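Local coordinates for protein SalCYP truncation (Salinispora tropica, PDB 7ABB) that belongs to the cytochrome P450 family and holds a heme c within a largely helical fold, at residues A[148-153]-A[189-193]. Numbering follows the deposited sequence.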
ATOM      1  N   GLY A 148      10.156  14.505  -4.094  1.00 20.49           N
ATOM      2  CA  GLY A 148      11.098  15.444  -4.653  1.00 22.12           C
ATOM      3  C   GLY A 148      12.016  14.878  -5.712  1.00 23.50           C
ATOM      4  O   GLY A 148      13.116  15.421  -5.909  1.00 25.42           O
ATOM      5  N   TRP A 149      11.608  13.814  -6.405  1.00 20.76           N
ATOM      6  CA  TRP A 149      12.396  13.239  -7.496  1.00 22.65           C
ATOM      7  C   TRP A 149      12.028  13.923  -8.817  1.00 23.64           C
ATOM      8  O   TRP A 149      10.832  14.043  -9.118  1.00 24.59           O
ATOM      9  CB  TRP A 149      12.132  11.735  -7.596  1.00 21.17           C
ATOM     10  CG  TRP A 149      12.730  10.922  -6.492  1.00 19.46           C
ATOM     11  CD1 TRP A 149      13.958  11.099  -5.937  1.00 24.66           C
ATOM     12  CD2 TRP A 149      12.134   9.812  -5.811  1.00 20.36           C
ATOM     13  NE1 TRP A 149      14.178  10.169  -4.949  1.00 25.61           N
ATOM     14  CE2 TRP A 149      13.074   9.361  -4.859  1.00 22.48           C
ATOM     15  CE3 TRP A 149      10.906   9.155  -5.919  1.00 22.61           C
ATOM     16  CZ2 TRP A 149      12.815   8.300  -4.000  1.00 22.59           C
ATOM     17  CZ3 TRP A 149      10.647   8.084  -5.065  1.00 22.74           C
ATOM     18  CH2 TRP A 149      11.609   7.662  -4.126  1.00 23.27           C
ATOM     19  N   PRO A 150      13.014  14.388  -9.603  1.00 25.05           N
ATOM     20  CA  PRO A 150      12.718  15.110 -10.857  1.00 27.27           C
ATOM     21  C   PRO A 150      11.838  14.297 -11.805  1.00 25.54           C
ATOM     22  O   PRO A 150      12.135  13.142 -12.125  1.00 27.53           O
ATOM     23  CB  PRO A 150      14.105  15.353 -11.466  1.00 29.57           C
ATOM     24  CG  PRO A 150      15.051  15.301 -10.325  1.00 31.16           C
ATOM     25  CD  PRO A 150      14.461  14.270  -9.370  1.00 27.00           C
ATOM     26  N   LEU A 151      10.764  14.928 -12.295  1.00 27.51           N
ATOM     27  CA  LEU A 151       9.790  14.200 -13.103  1.00 31.10           C
ATOM     28  C   LEU A 151      10.344  13.753 -14.452  1.00 25.62           C
ATOM     29  O   LEU A 151       9.783  12.820 -15.040  1.00 30.08           O
ATOM     30  CB  LEU A 151       8.525  15.037 -13.289  1.00 45.11           C
ATOM     31  CG  LEU A 151       7.630  15.118 -12.038  1.00 37.74           C
ATOM     32  CD1 LEU A 151       6.406  15.979 -12.297  1.00 41.65           C
ATOM     33  CD2 LEU A 151       7.176  13.737 -11.511  1.00 44.37           C
ATOM     34  N   ALA A 152      11.440  14.345 -14.930  1.00 30.57           N
ATOM     35  CA  ALA A 152      12.095  13.827 -16.122  1.00 32.01           C
ATOM     36  C   ALA A 152      12.562  12.387 -15.954  1.00 31.69           C
ATOM     37  O   ALA A 152      12.783  11.706 -16.958  1.00 33.21           O
ATOM     38  CB  ALA A 152      13.285  14.717 -16.502  1.00 35.05           C
ATOM     39  N   ASP A 153      12.704  11.899 -14.716  1.00 28.57           N
ATOM     40  CA  ASP A 153      13.197  10.549 -14.467  1.00 27.49           C
ATOM     41  C   ASP A 153      12.084   9.508 -14.405  1.00 25.40           C
ATOM     42  O   ASP A 153      12.364   8.349 -14.091  1.00 29.44           O
ATOM     43  CB  ASP A 153      13.984  10.494 -13.151  1.00 26.57           C
ATOM     44  CG  ASP A 153      15.181  11.427 -13.133  1.00 33.10           C
ATOM     45  OD1 ASP A 153      15.729  11.758 -14.213  1.00 34.43           O
ATOM     46  OD2 ASP A 153      15.588  11.826 -12.017  1.00 33.24           O
ATOM     47  N   TYR A 189      20.268   5.249  -8.333  1.00 32.70           N
ATOM     48  CA  TYR A 189      19.416   6.420  -8.500  1.00 30.64           C
ATOM     49  C   TYR A 189      19.337   7.241  -7.215  1.00 34.82           C
ATOM     50  O   TYR A 189      19.517   8.461  -7.237  1.00 32.22           O
ATOM     51  CB  TYR A 189      18.020   6.004  -8.959  1.00 29.91           C
ATOM     52  CG  TYR A 189      17.139   7.203  -9.181  1.00 29.57           C
ATOM     53  CD1 TYR A 189      17.177   7.899 -10.379  1.00 37.00           C
ATOM     54  CD2 TYR A 189      16.299   7.663  -8.184  1.00 28.64           C
ATOM     55  CE1 TYR A 189      16.384   9.000 -10.582  1.00 29.09           C
ATOM     56  CE2 TYR A 189      15.486   8.766  -8.390  1.00 30.02           C
ATOM     57  CZ  TYR A 189      15.551   9.436  -9.589  1.00 32.44           C
ATOM     58  OH  TYR A 189      14.755  10.535  -9.784  1.00 30.65           O
ATOM     59  N   VAL A 190      19.071   6.592  -6.077  1.00 32.57           N
ATOM     60  CA  VAL A 190      18.946   7.362  -4.837  1.00 32.03           C
ATOM     61  C   VAL A 190      20.287   7.961  -4.425  1.00 28.49           C
ATOM     62  O   VAL A 190      20.325   9.059  -3.858  1.00 34.53           O
ATOM     63  CB  VAL A 190      18.347   6.527  -3.689  1.00 31.45           C
ATOM     64  CG1 VAL A 190      16.971   5.972  -4.077  1.00 29.21           C
ATOM     65  CG2 VAL A 190      19.289   5.430  -3.257  1.00 37.57           C
ATOM     66  N   ARG A 191      21.401   7.265  -4.697  1.00 29.48           N
ATOM     67  CA  ARG A 191      22.724   7.839  -4.448  1.00 34.22           C
ATOM     68  C   ARG A 191      22.922   9.103  -5.268  1.00 37.76           C
ATOM     69  O   ARG A 191      23.419  10.116  -4.761  1.00 38.04           O
ATOM     70  CB  ARG A 191      23.813   6.826  -4.793  1.00 41.24           C
ATOM     71  CG  ARG A 191      24.088   5.823  -3.715  1.00 41.38           C
ATOM     72  CD  ARG A 191      25.508   5.292  -3.807  1.00 62.97           C
ATOM     73  NE  ARG A 191      25.725   4.537  -5.038  1.00 64.69           N
ATOM     74  CZ  ARG A 191      25.386   3.263  -5.204  1.00 68.74           C
ATOM     75  NH1 ARG A 191      24.813   2.586  -4.218  1.00 66.89           N
ATOM     76  NH2 ARG A 191      25.620   2.661  -6.361  1.00 64.59           N
ATOM     77  N   ARG A 192      22.539   9.055  -6.544  1.00 33.80           N
ATOM     78  CA  ARG A 192      22.664  10.227  -7.398  1.00 34.95           C
ATOM     79  C   ARG A 192      21.740  11.351  -6.940  1.00 36.31           C
ATOM     80  O   ARG A 192      22.111  12.529  -7.035  1.00 35.57           O
ATOM     81  CB  ARG A 192      22.387   9.851  -8.857  1.00 38.91           C
ATOM     82  CG  ARG A 192      23.504   9.054  -9.549  1.00 43.59           C
ATOM     83  CD  ARG A 192      23.169   8.830 -11.028  1.00 51.19           C
ATOM     84  NE  ARG A 192      24.309   8.370 -11.830  1.00 63.78           N
ATOM     85  CZ  ARG A 192      24.363   7.226 -12.519  1.00 72.67           C
ATOM     86  NH1 ARG A 192      25.456   6.930 -13.218  1.00 74.41           N
ATOM     87  NH2 ARG A 192      23.340   6.376 -12.529  1.00 69.69           N
ATOM     88  N   HIS A 193      20.552  11.016  -6.427  1.00 33.43           N
ATOM     89  CA  HIS A 193      19.634  12.048  -5.960  1.00 30.52           C
ATOM     90  C   HIS A 193      20.195  12.756  -4.730  1.00 33.28           C
ATOM     91  O   HIS A 193      20.126  13.985  -4.616  1.00 32.02           O
ATOM     92  CB  HIS A 193      18.261  11.446  -5.645  1.00 26.52           C
ATOM     93  CG  HIS A 193      17.227  12.478  -5.333  1.00 25.46           C
ATOM     94  ND1 HIS A 193      16.810  13.410  -6.261  1.00 26.58           N
ATOM     95  CD2 HIS A 193      16.568  12.763  -4.184  1.00 26.37           C
ATOM     96  CE1 HIS A 193      15.919  14.209  -5.700  1.00 27.83           C
ATOM     97  NE2 HIS A 193      15.750  13.832  -4.443  1.00 25.91           N
TER
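Trp149 meets two aromatic residues of helix 182-199 in two different ways: its indole receives the edge of Tyr189 over one face and turns its own edge into the face of His193. Both pairs are T-shaped. CE2 of Tyr189 comes down toward the rim of the indole, 3.7 Å from Trp149 CD1, with the ring planes at 71°. On the histidine side Trp149 CD1 itself does the pointing, sitting over the centre of the imidazole 3.6 Å from His193 CD2. Tyr189 and His193 lie one turn apart on the helix, and in both CG stands anti to the backbone N, which sends the two rings out toward the loop side by side.

The tyrosine hydroxyl carries on past the indole and donates a 2.7 Å hydrogen bond from Tyr189 OH to Asp153 OD2, taken up by the anti lone pair of that oxygen. The carboxylate plane stands perpendicular to the phenol ring. Pro150 CD fills in beside this bond, 3.8 Å from Tyr189 OH, and also touches the imidazole at His193 CE1. At the edge of that imidazole, Gly148 O approaches His193 CE1 to 3.1 Å; this carbonyl also accepts a hydrogen bond from Arg197, farther along the helix.

Packing is tight in the buried aromatic cluster of Trp149, Tyr189 and His193, and gives way to solvent at Leu151 and Ala152 on the loop and at Arg191 and Arg192 on the helix. The cluster holds the loop between helices 130-147 and 154-165 against helix 182-199 of this P450 fold, with the Trp149 side chain about 8 Å from the heme c at the nearest atoms. Trp149 packs back on Leu143 and Met144 of helix 130-147 and reaches Phe233 of helix 222-235, while Tyr189 rests on His156 and Leu157 of helix 154-165.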